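DNA polymerase sliding clamp 2 (Thermococcus kodakarensis, PDB 3LX2) assembles into a ring-shaped homotrimer through which DNA passes, probably serving as a moving platform that tethers DNA polymerase and other replication proteins to the duplex. Local coordinates at residues 132-137 with 187-192; 140-145 with 207-212; 154-159 with 195-200; 162-167 with 177-182; 228-233 with 242-247. One frame throughout, in Å; residues are numbered along the deposited sequence.

All five contacts lie in the C-terminal half of the chain. Contacts 1 and 5 belong to one antiparallel sheet, with centres about 14 Å apart; contact 1 is at its edge within this chain, and contact 5 reaches the strand that joins strand 47-54 of the N-terminal half. Contacts 3 and 4, centres about 12 Å apart, share a second sheet through neighbouring strands 154-159 and 164-169. Contact 2 pairs helices 138-151 and 202-209, which pack on both sheets. Along the chain, contact 4 nests inside contacts 1, 2 and 3, and contact 3 inside contact 2; contact 5 follows them all. Contacts 2 and 4 also touch a second subunit, tying this domain to the trimeric ring.

Contact 1 of 5, residues 132-137 with 187-192; sequences VKAVVL and LDLEHK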
# COMPACT_ATOMS: atom_id res chain seq x y z
N VAL A 132 6.70 32.27 22.58
CA VAL A 132 5.61 32.07 21.61
C VAL A 132 4.63 31.01 22.09
O VAL A 132 5.00 30.11 22.83
CB VAL A 132 6.15 31.63 20.22
CG1 VAL A 132 5.02 31.44 19.23
CG2 VAL A 132 7.13 32.65 19.69
N LYS A 133 3.38 31.11 21.65
CA LYS A 133 2.43 30.03 21.82
C LYS A 133 1.45 30.09 20.67
O LYS A 133 0.93 31.16 20.37
CB LYS A 133 1.65 30.08 23.14
CG LYS A 133 0.33 29.31 23.01
CD LYS A 133 -0.56 29.29 24.25
CE LYS A 133 -1.45 28.02 24.26
NZ LYS A 133 -2.62 28.13 25.21
N ALA A 134 1.16 28.93 20.07
CA ALA A 134 0.26 28.91 18.94
C ALA A 134 -0.61 27.70 19.01
O ALA A 134 -0.30 26.80 19.76
CB ALA A 134 1.03 28.93 17.66
N VAL A 135 -1.72 27.70 18.28
CA VAL A 135 -2.51 26.49 18.09
C VAL A 135 -2.59 26.34 16.60
O VAL A 135 -2.97 27.28 15.89
CB VAL A 135 -3.98 26.58 18.65
CG1 VAL A 135 -4.63 25.20 18.66
CG2 VAL A 135 -4.01 27.17 20.07
N VAL A 136 -2.25 25.16 16.11
CA VAL A 136 -2.17 24.95 14.69
C VAL A 136 -2.84 23.66 14.46
O VAL A 136 -3.03 22.90 15.42
CB VAL A 136 -0.71 24.78 14.24
CG1 VAL A 136 0.10 25.97 14.60
CG2 VAL A 136 -0.12 23.53 14.92
N LEU A 137 -3.18 23.38 13.21
CA LEU A 137 -3.75 22.11 12.81
C LEU A 137 -2.63 21.12 12.51
O LEU A 137 -1.61 21.50 11.93
CB LEU A 137 -4.62 22.27 11.57
CG LEU A 137 -6.03 22.89 11.61
CD1 LEU A 137 -6.59 22.85 10.23
CD2 LEU A 137 -6.96 22.08 12.56
N LEU A 187 -4.89 28.52 14.35
CA LEU A 187 -6.12 28.91 15.05
C LEU A 187 -5.86 30.08 16.00
O LEU A 187 -6.77 30.84 16.30
CB LEU A 187 -6.74 27.76 15.80
CG LEU A 187 -7.20 26.49 15.09
CD1 LEU A 187 -7.84 25.57 16.13
CD2 LEU A 187 -8.21 26.79 13.99
N ASP A 188 -4.60 30.24 16.41
CA ASP A 188 -4.30 31.17 17.48
C ASP A 188 -2.81 31.43 17.57
O ASP A 188 -2.01 30.52 17.37
CB ASP A 188 -4.82 30.62 18.82
CG ASP A 188 -4.46 31.50 20.00
OD1 ASP A 188 -4.62 32.74 19.90
OD2 ASP A 188 -4.00 30.97 21.04
N LEU A 189 -2.43 32.66 17.88
CA LEU A 189 -1.03 33.01 17.91
C LEU A 189 -0.70 34.15 18.86
O LEU A 189 -1.14 35.28 18.68
CB LEU A 189 -0.52 33.31 16.51
CG LEU A 189 0.91 33.84 16.44
CD1 LEU A 189 1.89 32.80 16.99
CD2 LEU A 189 1.19 34.20 15.00
N GLU A 190 0.09 33.85 19.86
CA GLU A 190 0.36 34.80 20.89
C GLU A 190 1.88 34.88 21.04
O GLU A 190 2.54 33.86 21.19
CB GLU A 190 -0.34 34.38 22.19
CG GLU A 190 -0.86 35.51 23.04
CD GLU A 190 -1.82 36.46 22.28
OE1 GLU A 190 -2.91 36.01 21.85
OE2 GLU A 190 -1.48 37.65 22.13
N HIS A 191 2.41 36.10 20.90
CA HIS A 191 3.82 36.39 21.11
C HIS A 191 3.94 37.30 22.31
O HIS A 191 3.31 38.37 22.35
CB HIS A 191 4.42 37.12 19.90
CG HIS A 191 5.88 36.87 19.70
ND1 HIS A 191 6.80 36.88 20.73
CD2 HIS A 191 6.59 36.60 18.58
CE1 HIS A 191 8.00 36.62 20.26
NE2 HIS A 191 7.91 36.45 18.95
N LYS A 192 4.73 36.87 23.30
CA LYS A 192 5.13 37.73 24.43
C LYS A 192 6.47 38.39 24.13
O LYS A 192 7.43 38.26 24.90
CB LYS A 192 5.19 36.95 25.75
CG LYS A 192 4.21 37.42 26.82
CD LYS A 192 4.43 36.68 28.12
CE LYS A 192 3.89 35.26 28.03
NZ LYS A 192 4.44 34.42 29.15
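Val135 meets two residues of the neighbouring strand, and its side chain is shared between them. Its CB lies 4.1 Å from Leu187 CB and about as far from Asp188 CB. From there the branches part: CG1, anti to the backbone N (chi1 -169°), reaches Leu187 CD1 at 4.1 Å, while CG2, beside the backbone N, rests on Asp188 CB at 3.8 Å and comes near OD2 of that carboxylate. A beta-branched residue suits the place, since it has one methyl for each partner. The backbone explains the doubling. Val135 O accepts a short bond from Leu187 N (2.8 Å) and a weak one from Asp188 N, the signature of a classic beta bulge. Past the bulge, strand 186-191 pairs regularly as the outermost strand, within this chain, of the large antiparallel sheet, and strand 217-222 flanks 132-137 on the other side. Lys133 and Glu190 exchange two backbone bonds, that from Glu190 N to Lys133 O being 2.9 Å. On the opposite face of the sheet, Ala134 is small enough for Leu189 to lean across, CD1 coming to 4.0 Å from Ala134 CB. Val132 CG2 sits over the centre of the His191 imidazole, 4.0 Å from the ring centroid and 13° off its normal, in a CH-pi contact, while His191 NE2 makes a weak hydrogen bond to Ala159 O.

Contact 2 of 5, residues 140-145 with 207-212; sequences ALKRAV and DILRSL
Leu209 and Lys142 run past each other in opposite directions, so the lysine's methylenes lie along the base of the leucine. Lys142 CG touches Leu209 CB at 3.7 Å, and CD passes 3.4 Å from Leu209 O. A bend at chi3 (-87°) then carries the ammonium to Leu212 O, where NZ donates a 2.8 Å hydrogen bond from above the carbonyl plane. Lysine suits this border position: its stem is apolar and its tip can satisfy a main-chain carbonyl beyond helix 202-209. The branched end of Leu209 turns to helix 138-151, crossing Leu141 at about a right angle. Its CD1 touches both Leu141 CB, at 3.6 Å, and Val145 CG2, at 3.8 Å, two residues one helical turn apart. These are the two helices of the C-terminal half, which in the PCNA fold line the DNA channel; a sulfate ion, probably from the crystallisation liquor, lies about 5 Å from the Lys142 side chain, consistent with a positively charged surface. Within segment 207-212, Arg210 NH1 forms a 2.7 Å salt bridge with Asp207 OD1, which uses its anti lone pair and lies in the guanidinium plane. Arg143 makes a salt bridge to Asp87 of the second subunit.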
# COMPACT_ATOMS: atom_id res chain seq x y z
N ALA A 140 -1.17 21.00 9.02
CA ALA A 140 -0.31 22.14 8.73
C ALA A 140 1.12 21.84 9.19
O ALA A 140 2.05 21.89 8.36
CB ALA A 140 -0.85 23.43 9.37
N LEU A 141 1.30 21.54 10.48
CA LEU A 141 2.61 21.11 10.95
C LEU A 141 3.15 19.99 10.09
O LEU A 141 4.28 20.07 9.66
CB LEU A 141 2.59 20.63 12.38
CG LEU A 141 2.52 21.74 13.41
CD1 LEU A 141 3.05 21.22 14.74
CD2 LEU A 141 3.30 22.99 12.98
N LYS A 142 2.36 18.96 9.84
CA LYS A 142 2.93 17.80 9.15
C LYS A 142 3.41 18.24 7.78
O LYS A 142 4.30 17.64 7.22
CB LYS A 142 1.93 16.67 8.98
CG LYS A 142 1.74 15.87 10.26
CD LYS A 142 1.02 14.56 10.01
CE LYS A 142 -0.46 14.69 10.06
NZ LYS A 142 -1.12 13.34 10.08
N ARG A 143 2.82 19.31 7.27
CA ARG A 143 3.22 19.83 5.99
C ARG A 143 4.59 20.41 6.23
O ARG A 143 5.58 19.92 5.70
CB ARG A 143 2.22 20.91 5.50
CG ARG A 143 2.81 22.16 4.72
CD ARG A 143 3.53 21.88 3.35
NE ARG A 143 2.81 20.97 2.43
CZ ARG A 143 2.02 21.33 1.40
NH1 ARG A 143 1.79 22.61 1.09
NH2 ARG A 143 1.45 20.38 0.67
N ALA A 144 4.64 21.46 7.04
CA ALA A 144 5.86 22.15 7.36
C ALA A 144 7.00 21.14 7.57
O ALA A 144 8.04 21.17 6.89
CB ALA A 144 5.67 22.96 8.57
N VAL A 145 6.79 20.25 8.52
CA VAL A 145 7.84 19.37 8.92
C VAL A 145 8.29 18.57 7.70
O VAL A 145 9.47 18.49 7.44
CB VAL A 145 7.40 18.49 10.08
CG1 VAL A 145 8.36 17.39 10.28
CG2 VAL A 145 7.27 19.33 11.33
N ASP A 207 7.91 12.06 13.81
CA ASP A 207 7.49 10.89 14.57
C ASP A 207 6.44 11.22 15.64
O ASP A 207 5.57 10.40 15.93
CB ASP A 207 8.69 10.18 15.22
CG ASP A 207 9.43 9.25 14.25
OD1 ASP A 207 8.89 8.87 13.19
OD2 ASP A 207 10.57 8.86 14.58
N ILE A 208 6.50 12.42 16.19
CA ILE A 208 5.52 12.88 17.15
C ILE A 208 4.15 13.06 16.47
O ILE A 208 3.16 12.60 17.01
CB ILE A 208 5.97 14.21 17.84
CG1 ILE A 208 7.24 13.99 18.67
CG2 ILE A 208 4.81 14.88 18.64
CD1 ILE A 208 7.83 15.26 19.36
N LEU A 209 4.11 13.71 15.30
CA LEU A 209 2.90 14.14 14.57
C LEU A 209 2.25 13.07 13.69
O LEU A 209 1.17 13.27 13.17
CB LEU A 209 3.21 15.36 13.67
CG LEU A 209 3.80 16.65 14.33
CD1 LEU A 209 4.46 17.64 13.31
CD2 LEU A 209 2.79 17.38 15.28
N ARG A 210 2.89 11.93 13.51
CA ARG A 210 2.35 10.94 12.56
C ARG A 210 1.03 10.28 12.93
O ARG A 210 0.21 10.07 12.07
CB ARG A 210 3.37 9.89 12.20
CG ARG A 210 2.94 8.94 11.08
CD ARG A 210 4.08 7.91 10.77
NE ARG A 210 5.14 8.51 9.95
CZ ARG A 210 6.38 8.76 10.36
NH1 ARG A 210 6.78 8.49 11.61
NH2 ARG A 210 7.25 9.29 9.50
N SER A 211 0.81 9.95 14.20
CA SER A 211 -0.49 9.37 14.63
C SER A 211 -1.72 10.31 14.49
O SER A 211 -2.78 9.87 14.10
CB SER A 211 -0.44 8.88 16.08
OG SER A 211 0.28 7.67 16.17
N LEU A 212 -1.54 11.59 14.78
CA LEU A 212 -2.62 12.56 14.73
C LEU A 212 -3.29 12.69 13.36
O LEU A 212 -2.65 12.51 12.31
CB LEU A 212 -2.06 13.93 15.16
CG LEU A 212 -1.46 13.97 16.56
CD1 LEU A 212 -1.05 15.37 16.77
CD2 LEU A 212 -2.49 13.53 17.62

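Contact 3 of 5, residues 154-159 with 195-200; sequences SIYFMA and KAKSAY
This is an antiparallel strand pairing between 154-159 and 196-200, with aromatic packing on both of its faces; strand 196-201 is the outermost one, within this chain, of the four-stranded sheet. Ile155 and Tyr200 exchange two backbone bonds, as do Phe157 and Ser198; the bond from Phe157 N to Ser198 O is 2.8 Å long and nearly along the C=O axis. On the buried face, Phe157 and Tyr200 form a T-shaped pair: the planes stand at 90°, the centroids are 5.6 Å apart, and the edge of Tyr200 is directed at the face of Phe157. Both residues have CG anti to the carbonyl carbon, and the closest ring atoms are Phe157 CD2 and Tyr200 CD2 at 4.0 Å. Flat rings suit this face because they can interlock in the layer beneath helix 202-209, where Leu205 meets Phe157. Phe157 also makes edge-to-face pairs with Phe166 and Phe222. On the other face, Ala199 CB lies over the Tyr156 ring, offset toward its rim and 4.1 Å from the centroid, a CH-pi contact for which a lone methyl is compact enough. Beside it the aliphatic part of Lys197 brings CG to 3.9 Å from Tyr156 CD1. The Tyr200 hydroxyl hydrogen-bonds to Ile226 O, so a buried polar tip is satisfied while its ring remains in the apolar layer. That bond fixes the position of the ring's tip, while the edge-to-face packing on Phe157 probably limits the turning of the ring about its own axis.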
# COMPACT_ATOMS: atom_id res chain seq x y z
N SER A 154 17.11 19.70 10.22
CA SER A 154 16.74 20.67 11.24
C SER A 154 15.62 21.50 10.71
O SER A 154 15.58 21.75 9.50
CB SER A 154 17.90 21.57 11.52
OG SER A 154 18.76 20.92 12.42
N ILE A 155 14.70 21.90 11.59
CA ILE A 155 13.64 22.81 11.21
C ILE A 155 13.60 23.98 12.16
O ILE A 155 13.70 23.81 13.38
CB ILE A 155 12.21 22.11 11.04
CG1 ILE A 155 11.17 23.11 10.53
CG2 ILE A 155 11.73 21.45 12.31
CD1 ILE A 155 9.85 22.49 10.03
N TYR A 156 13.43 25.17 11.58
CA TYR A 156 13.36 26.41 12.34
C TYR A 156 11.93 26.75 12.59
O TYR A 156 11.10 26.72 11.67
CB TYR A 156 14.06 27.57 11.60
CG TYR A 156 15.56 27.51 11.72
CD1 TYR A 156 16.19 28.11 12.81
CD2 TYR A 156 16.34 26.84 10.78
CE1 TYR A 156 17.57 28.06 12.97
CE2 TYR A 156 17.73 26.80 10.92
CZ TYR A 156 18.34 27.41 12.03
OH TYR A 156 19.71 27.38 12.23
N PHE A 157 11.66 27.07 13.85
CA PHE A 157 10.37 27.57 14.32
C PHE A 157 10.64 29.03 14.57
O PHE A 157 11.53 29.37 15.36
CB PHE A 157 9.96 26.85 15.62
CG PHE A 157 9.20 25.57 15.41
CD1 PHE A 157 7.95 25.38 16.00
CD2 PHE A 157 9.72 24.56 14.62
CE1 PHE A 157 7.22 24.22 15.81
CE2 PHE A 157 9.00 23.39 14.40
CZ PHE A 157 7.74 23.20 15.00
N MET A 158 9.87 29.90 13.94
CA MET A 158 9.98 31.35 14.15
C MET A 158 8.63 32.04 14.25
O MET A 158 7.67 31.67 13.54
CB MET A 158 10.74 32.05 13.02
CG MET A 158 12.02 31.36 12.50
SD MET A 158 12.64 32.27 11.04
CE MET A 158 12.75 33.94 11.73
N ALA A 159 8.57 33.07 15.08
CA ALA A 159 7.39 33.90 15.15
C ALA A 159 7.64 35.41 15.34
O ALA A 159 8.57 35.84 16.02
CB ALA A 159 6.42 33.38 16.22
N LYS A 195 10.82 38.95 18.59
CA LYS A 195 11.76 38.13 17.82
C LYS A 195 11.92 36.78 18.51
O LYS A 195 12.30 36.75 19.68
CB LYS A 195 13.14 38.80 17.70
CG LYS A 195 13.16 40.35 17.54
CD LYS A 195 14.50 40.88 17.03
CE LYS A 195 14.63 40.73 15.50
NZ LYS A 195 16.00 41.05 14.99
N ALA A 196 11.64 35.68 17.79
CA ALA A 196 11.71 34.32 18.38
C ALA A 196 12.14 33.18 17.43
O ALA A 196 11.44 32.88 16.47
CB ALA A 196 10.39 33.97 19.06
N LYS A 197 13.26 32.53 17.74
CA LYS A 197 13.87 31.59 16.79
C LYS A 197 14.60 30.37 17.42
O LYS A 197 15.55 30.53 18.19
CB LYS A 197 14.80 32.34 15.81
CG LYS A 197 15.55 31.43 14.82
CD LYS A 197 16.86 32.04 14.28
CE LYS A 197 16.63 32.92 13.04
NZ LYS A 197 17.73 32.82 12.01
N SER A 198 14.18 29.16 17.04
CA SER A 198 14.91 27.95 17.41
C SER A 198 14.85 26.82 16.36
O SER A 198 13.99 26.83 15.46
CB SER A 198 14.39 27.43 18.75
OG SER A 198 14.92 26.15 19.01
N ALA A 199 15.74 25.84 16.53
CA ALA A 199 15.81 24.70 15.65
C ALA A 199 15.67 23.37 16.39
O ALA A 199 16.32 23.13 17.42
CB ALA A 199 17.12 24.69 14.87
N TYR A 200 14.88 22.48 15.78
CA TYR A 200 14.65 21.17 16.33
C TYR A 200 14.83 20.15 15.22
O TYR A 200 14.86 20.49 14.01
CB TYR A 200 13.25 21.10 16.96
CG TYR A 200 12.99 22.27 17.86
CD1 TYR A 200 13.42 22.26 19.16
CD2 TYR A 200 12.35 23.41 17.40
CE1 TYR A 200 13.23 23.34 19.98
CE2 TYR A 200 12.15 24.53 18.22
CZ TYR A 200 12.59 24.47 19.51
OH TYR A 200 12.43 25.52 20.38

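Contact 4 of 5, residues 162-167 with 177-182; sequences EKLTFK and TVLTME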
# COMPACT_ATOMS: atom_id res chain seq x y z
N GLU A 162 2.20 38.39 14.12
CA GLU A 162 1.29 38.13 13.00
C GLU A 162 1.73 36.92 12.21
O GLU A 162 1.02 36.48 11.30
CB GLU A 162 1.23 39.30 11.99
CG GLU A 162 0.71 40.67 12.49
CD GLU A 162 1.76 41.49 13.24
OE1 GLU A 162 2.98 41.16 13.18
OE2 GLU A 162 1.34 42.48 13.90
N LYS A 163 2.90 36.39 12.56
CA LYS A 163 3.61 35.49 11.66
C LYS A 163 4.21 34.24 12.31
O LYS A 163 5.12 34.34 13.19
CB LYS A 163 4.70 36.27 10.89
CG LYS A 163 4.79 35.91 9.39
CD LYS A 163 5.71 36.90 8.62
CE LYS A 163 5.06 37.41 7.30
NZ LYS A 163 5.74 38.65 6.77
N LEU A 164 3.72 33.08 11.86
CA LEU A 164 4.28 31.79 12.25
C LEU A 164 4.91 31.15 11.03
O LEU A 164 4.22 30.80 10.06
CB LEU A 164 3.21 30.86 12.85
CG LEU A 164 3.75 29.52 13.41
CD1 LEU A 164 4.49 29.70 14.70
CD2 LEU A 164 2.63 28.51 13.62
N THR A 165 6.22 30.98 11.09
CA THR A 165 7.00 30.55 9.94
C THR A 165 7.86 29.34 10.30
O THR A 165 8.56 29.40 11.31
CB THR A 165 7.98 31.69 9.51
OG1 THR A 165 7.30 32.96 9.35
CG2 THR A 165 8.72 31.30 8.21
N PHE A 166 7.83 28.29 9.48
CA PHE A 166 8.71 27.12 9.61
C PHE A 166 9.71 26.95 8.44
O PHE A 166 9.32 26.67 7.31
CB PHE A 166 7.86 25.87 9.62
CG PHE A 166 6.73 25.94 10.56
CD1 PHE A 166 6.92 25.68 11.91
CD2 PHE A 166 5.46 26.28 10.09
CE1 PHE A 166 5.85 25.74 12.79
CE2 PHE A 166 4.40 26.33 10.96
CZ PHE A 166 4.60 26.06 12.32
N LYS A 167 11.01 27.09 8.72
CA LYS A 167 11.99 27.10 7.64
C LYS A 167 13.18 26.23 7.91
O LYS A 167 13.57 25.98 9.04
CB LYS A 167 12.47 28.50 7.27
CG LYS A 167 13.57 29.13 8.14
CD LYS A 167 13.66 30.67 7.85
CE LYS A 167 15.12 31.25 7.91
NZ LYS A 167 15.19 32.74 8.30
N THR A 177 7.64 27.66 5.00
CA THR A 177 6.19 27.59 5.10
C THR A 177 5.78 28.67 6.08
O THR A 177 6.32 28.72 7.21
CB THR A 177 5.73 26.28 5.68
OG1 THR A 177 5.92 25.22 4.73
CG2 THR A 177 4.28 26.38 6.01
N VAL A 178 4.84 29.54 5.68
CA VAL A 178 4.42 30.64 6.57
C VAL A 178 2.91 30.80 6.80
O VAL A 178 2.13 30.95 5.85
CB VAL A 178 5.12 31.96 6.18
CG1 VAL A 178 5.02 32.21 4.69
CG2 VAL A 178 4.56 33.13 6.97
N LEU A 179 2.52 30.79 8.08
CA LEU A 179 1.12 30.88 8.53
C LEU A 179 0.78 32.17 9.22
O LEU A 179 1.48 32.61 10.14
CB LEU A 179 0.82 29.79 9.54
CG LEU A 179 0.96 28.34 9.16
CD1 LEU A 179 0.21 27.54 10.21
CD2 LEU A 179 0.39 28.11 7.74
N THR A 180 -0.33 32.77 8.80
CA THR A 180 -0.90 33.94 9.49
C THR A 180 -2.33 33.60 9.96
O THR A 180 -2.89 32.52 9.62
CB THR A 180 -0.94 35.24 8.59
OG1 THR A 180 -1.90 35.08 7.53
CG2 THR A 180 0.43 35.56 7.99
N MET A 181 -2.94 34.54 10.68
CA MET A 181 -4.35 34.40 11.04
C MET A 181 -5.30 34.19 9.84
O MET A 181 -6.39 33.65 9.99
CB MET A 181 -4.82 35.50 12.01
CG MET A 181 -4.46 35.18 13.49
SD MET A 181 -4.76 33.46 14.04
CE MET A 181 -6.52 33.26 13.88
N GLU A 182 -4.83 34.52 8.63
CA GLU A 182 -5.59 34.24 7.40
C GLU A 182 -5.71 32.75 7.01
O GLU A 182 -6.67 32.38 6.30
CB GLU A 182 -5.06 35.09 6.22
CG GLU A 182 -6.18 35.85 5.44
CD GLU A 182 -5.77 37.26 4.93
OE1 GLU A 182 -4.75 37.82 5.40
OE2 GLU A 182 -6.48 37.80 4.06
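Strands 164-167 and 177-179 run antiparallel at 169°, their axes 4.6 Å apart, and are joined by two hydrogen-bonded pairs, Leu164 with Leu179 and Phe166 with Thr177. Each pair exchanges two backbone bonds; the one from Leu179 N to Leu164 O is 2.6 Å and almost straight, and that from Phe166 N to Thr177 O is 2.8 Å. Between them Thr165 and Val178 form a non-hydrogen-bonded pair, their side chains side by side and pointing the same way. Val178 CG2, anti to the backbone N, serves two neighbours: it lies 3.6 Å from Thr165 OG1 and 3.7 Å from Lys163 CG. Beta-branched residues suit such extended strands, and the lysine stem adds an apolar cover while its ammonium group can reach solvent. The opposite face carries Leu164, Phe166, Thr177 and Leu179. There Leu164 CB and Leu179 CB are 4.2 Å apart, and Leu179 CG meets the edge of the Phe166 ring, 4.4 Å from Phe166 CE2. Past the paired region the segment turns: Thr180 OG1, held between its own backbone N and carbonyl carbon (chi1 69°), accepts a 3.2 Å bond from Glu182 N, closing an ST turn. The two strands form a beta hairpin whose first strand also pairs with 154-159. The face with Phe166 packs on Leu141 and Ala144 of helix 138-151, while Leu164 and Leu179 meet Leu186 of strand 186-191. Strand 174-179 pairs in turn with a strand of the second subunit, so the sheet continues across the interface, where Thr177 OG1 and Thr109 OG1 of that subunit share a hydrogen bond.

Contact 5 of 5, residues 228-233 with 242-247; sequences LLLKYM and FLIAPR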
# COMPACT_ATOMS: atom_id res chain seq x y z
N LEU A 228 11.20 22.81 22.68
CA LEU A 228 9.89 23.06 22.04
C LEU A 228 8.80 22.22 22.73
O LEU A 228 9.03 21.05 23.01
CB LEU A 228 9.93 22.65 20.57
CG LEU A 228 8.61 22.39 19.81
CD1 LEU A 228 7.91 23.69 19.43
CD2 LEU A 228 8.83 21.53 18.54
N LEU A 229 7.62 22.80 22.96
CA LEU A 229 6.44 22.00 23.40
C LEU A 229 5.47 21.71 22.25
O LEU A 229 5.12 22.60 21.49
CB LEU A 229 5.67 22.62 24.57
CG LEU A 229 4.31 21.94 24.91
CD1 LEU A 229 4.46 20.52 25.55
CD2 LEU A 229 3.32 22.82 25.75
N LEU A 230 5.08 20.45 22.11
CA LEU A 230 3.95 20.09 21.27
C LEU A 230 3.06 19.24 22.17
O LEU A 230 3.49 18.20 22.73
CB LEU A 230 4.35 19.26 20.06
CG LEU A 230 5.38 19.68 19.01
CD1 LEU A 230 5.31 18.70 17.89
CD2 LEU A 230 5.08 21.06 18.47
N LYS A 231 1.83 19.72 22.31
CA LYS A 231 0.85 19.15 23.20
C LYS A 231 -0.44 18.84 22.44
O LYS A 231 -0.94 19.67 21.66
CB LYS A 231 0.59 20.14 24.33
CG LYS A 231 -0.60 19.81 25.27
CD LYS A 231 -0.53 20.82 26.42
CE LYS A 231 -1.69 20.69 27.37
NZ LYS A 231 -1.35 21.29 28.70
N TYR A 232 -0.94 17.62 22.65
CA TYR A 232 -2.27 17.31 22.18
C TYR A 232 -3.26 16.87 23.24
O TYR A 232 -2.95 16.03 24.10
CB TYR A 232 -2.32 16.42 20.92
CG TYR A 232 -1.55 15.09 20.83
CD1 TYR A 232 -0.22 15.04 20.31
CD2 TYR A 232 -2.18 13.86 21.10
CE1 TYR A 232 0.48 13.80 20.15
CE2 TYR A 232 -1.47 12.59 20.93
CZ TYR A 232 -0.16 12.59 20.46
OH TYR A 232 0.52 11.38 20.28
N MET A 233 -4.43 17.49 23.19
CA MET A 233 -5.55 17.17 24.08
C MET A 233 -6.16 15.90 23.57
O MET A 233 -6.32 15.76 22.37
CB MET A 233 -6.56 18.30 24.07
CG MET A 233 -6.02 19.57 24.65
SD MET A 233 -5.05 19.24 26.13
CE MET A 233 -5.12 20.87 26.91
N PHE A 242 5.06 16.62 24.53
CA PHE A 242 6.45 16.39 24.22
C PHE A 242 7.28 17.68 24.37
O PHE A 242 6.92 18.77 23.87
CB PHE A 242 6.58 15.86 22.80
CG PHE A 242 5.94 14.51 22.56
CD1 PHE A 242 6.65 13.34 22.79
CD2 PHE A 242 4.64 14.40 22.07
CE1 PHE A 242 6.07 12.06 22.52
CE2 PHE A 242 4.06 13.14 21.82
CZ PHE A 242 4.79 11.96 22.06
N LEU A 243 8.38 17.56 25.11
CA LEU A 243 9.40 18.61 25.05
C LEU A 243 10.54 18.13 24.18
O LEU A 243 11.02 17.00 24.34
CB LEU A 243 9.90 18.98 26.44
CG LEU A 243 8.86 19.41 27.48
CD1 LEU A 243 9.54 19.52 28.83
CD2 LEU A 243 8.18 20.70 27.18
N ILE A 244 10.92 18.95 23.21
CA ILE A 244 11.99 18.57 22.29
C ILE A 244 13.14 19.57 22.44
O ILE A 244 12.96 20.78 22.21
CB ILE A 244 11.59 18.57 20.82
CG1 ILE A 244 10.38 17.66 20.57
CG2 ILE A 244 12.80 18.09 19.93
CD1 ILE A 244 9.05 18.38 20.59
N ALA A 245 14.30 19.05 22.82
CA ALA A 245 15.49 19.88 23.01
C ALA A 245 15.91 20.56 21.71
O ALA A 245 15.80 19.97 20.62
CB ALA A 245 16.65 19.05 23.62
N PRO A 246 16.36 21.83 21.81
CA PRO A 246 16.81 22.61 20.66
C PRO A 246 18.10 22.11 20.07
O PRO A 246 18.61 21.09 20.45
CB PRO A 246 17.02 24.01 21.23
CG PRO A 246 17.08 23.83 22.72
CD PRO A 246 16.27 22.64 23.04
N ARG A 247 18.64 22.87 19.14
CA ARG A 247 19.83 22.47 18.41
C ARG A 247 20.79 23.62 18.26
O ARG A 247 20.52 24.71 18.79
CB ARG A 247 19.43 21.96 17.03
CG ARG A 247 19.11 20.53 17.02
CD ARG A 247 19.38 20.00 15.66
NE ARG A 247 19.09 18.58 15.60
CZ ARG A 247 19.00 17.88 14.48
NH1 ARG A 247 19.19 18.48 13.30
NH2 ARG A 247 18.70 16.58 14.55
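With CG of Leu228 anti to the backbone N (chi1 161°) and CG1 of Ile244 anti to the carbonyl carbon (chi1 -56°), the two side chains lie side by side and point the same way. Ile244 CD1 touches Leu228 CD2 at 3.8 Å and nears Leu230 CG, at 4.2 Å. Tyr232 has CG in the crowded position between backbone N and carbonyl carbon (chi1 52°), which sends its ring across toward the neighbouring strand and Phe242; Tyr232 CE1 meets that phenyl ring's edge, 4.0 Å from Phe242 CE2. The strands are the two arms of a beta hairpin, 228-234 and 238-244, and the second arm also pairs with strand 47-54, continuing the large sheet into the N-terminal half. Leu228 and Ile244 exchange two backbone bonds, with Leu228 N 2.7 Å from Ile244 O, as do Leu230 and Phe242, with Phe242 N 2.9 Å from Leu230 O. Bulky apolar residues suit the face that carries Leu228, Leu230, Phe242 and Ile244 because helix 202-209 lies over it: Ile208 packs on the last three. On the other face the side chains of Leu229 and Leu243 cross obliquely, Leu229 CD1 4.1 Å from Leu243 CD2, and both touch Trp130.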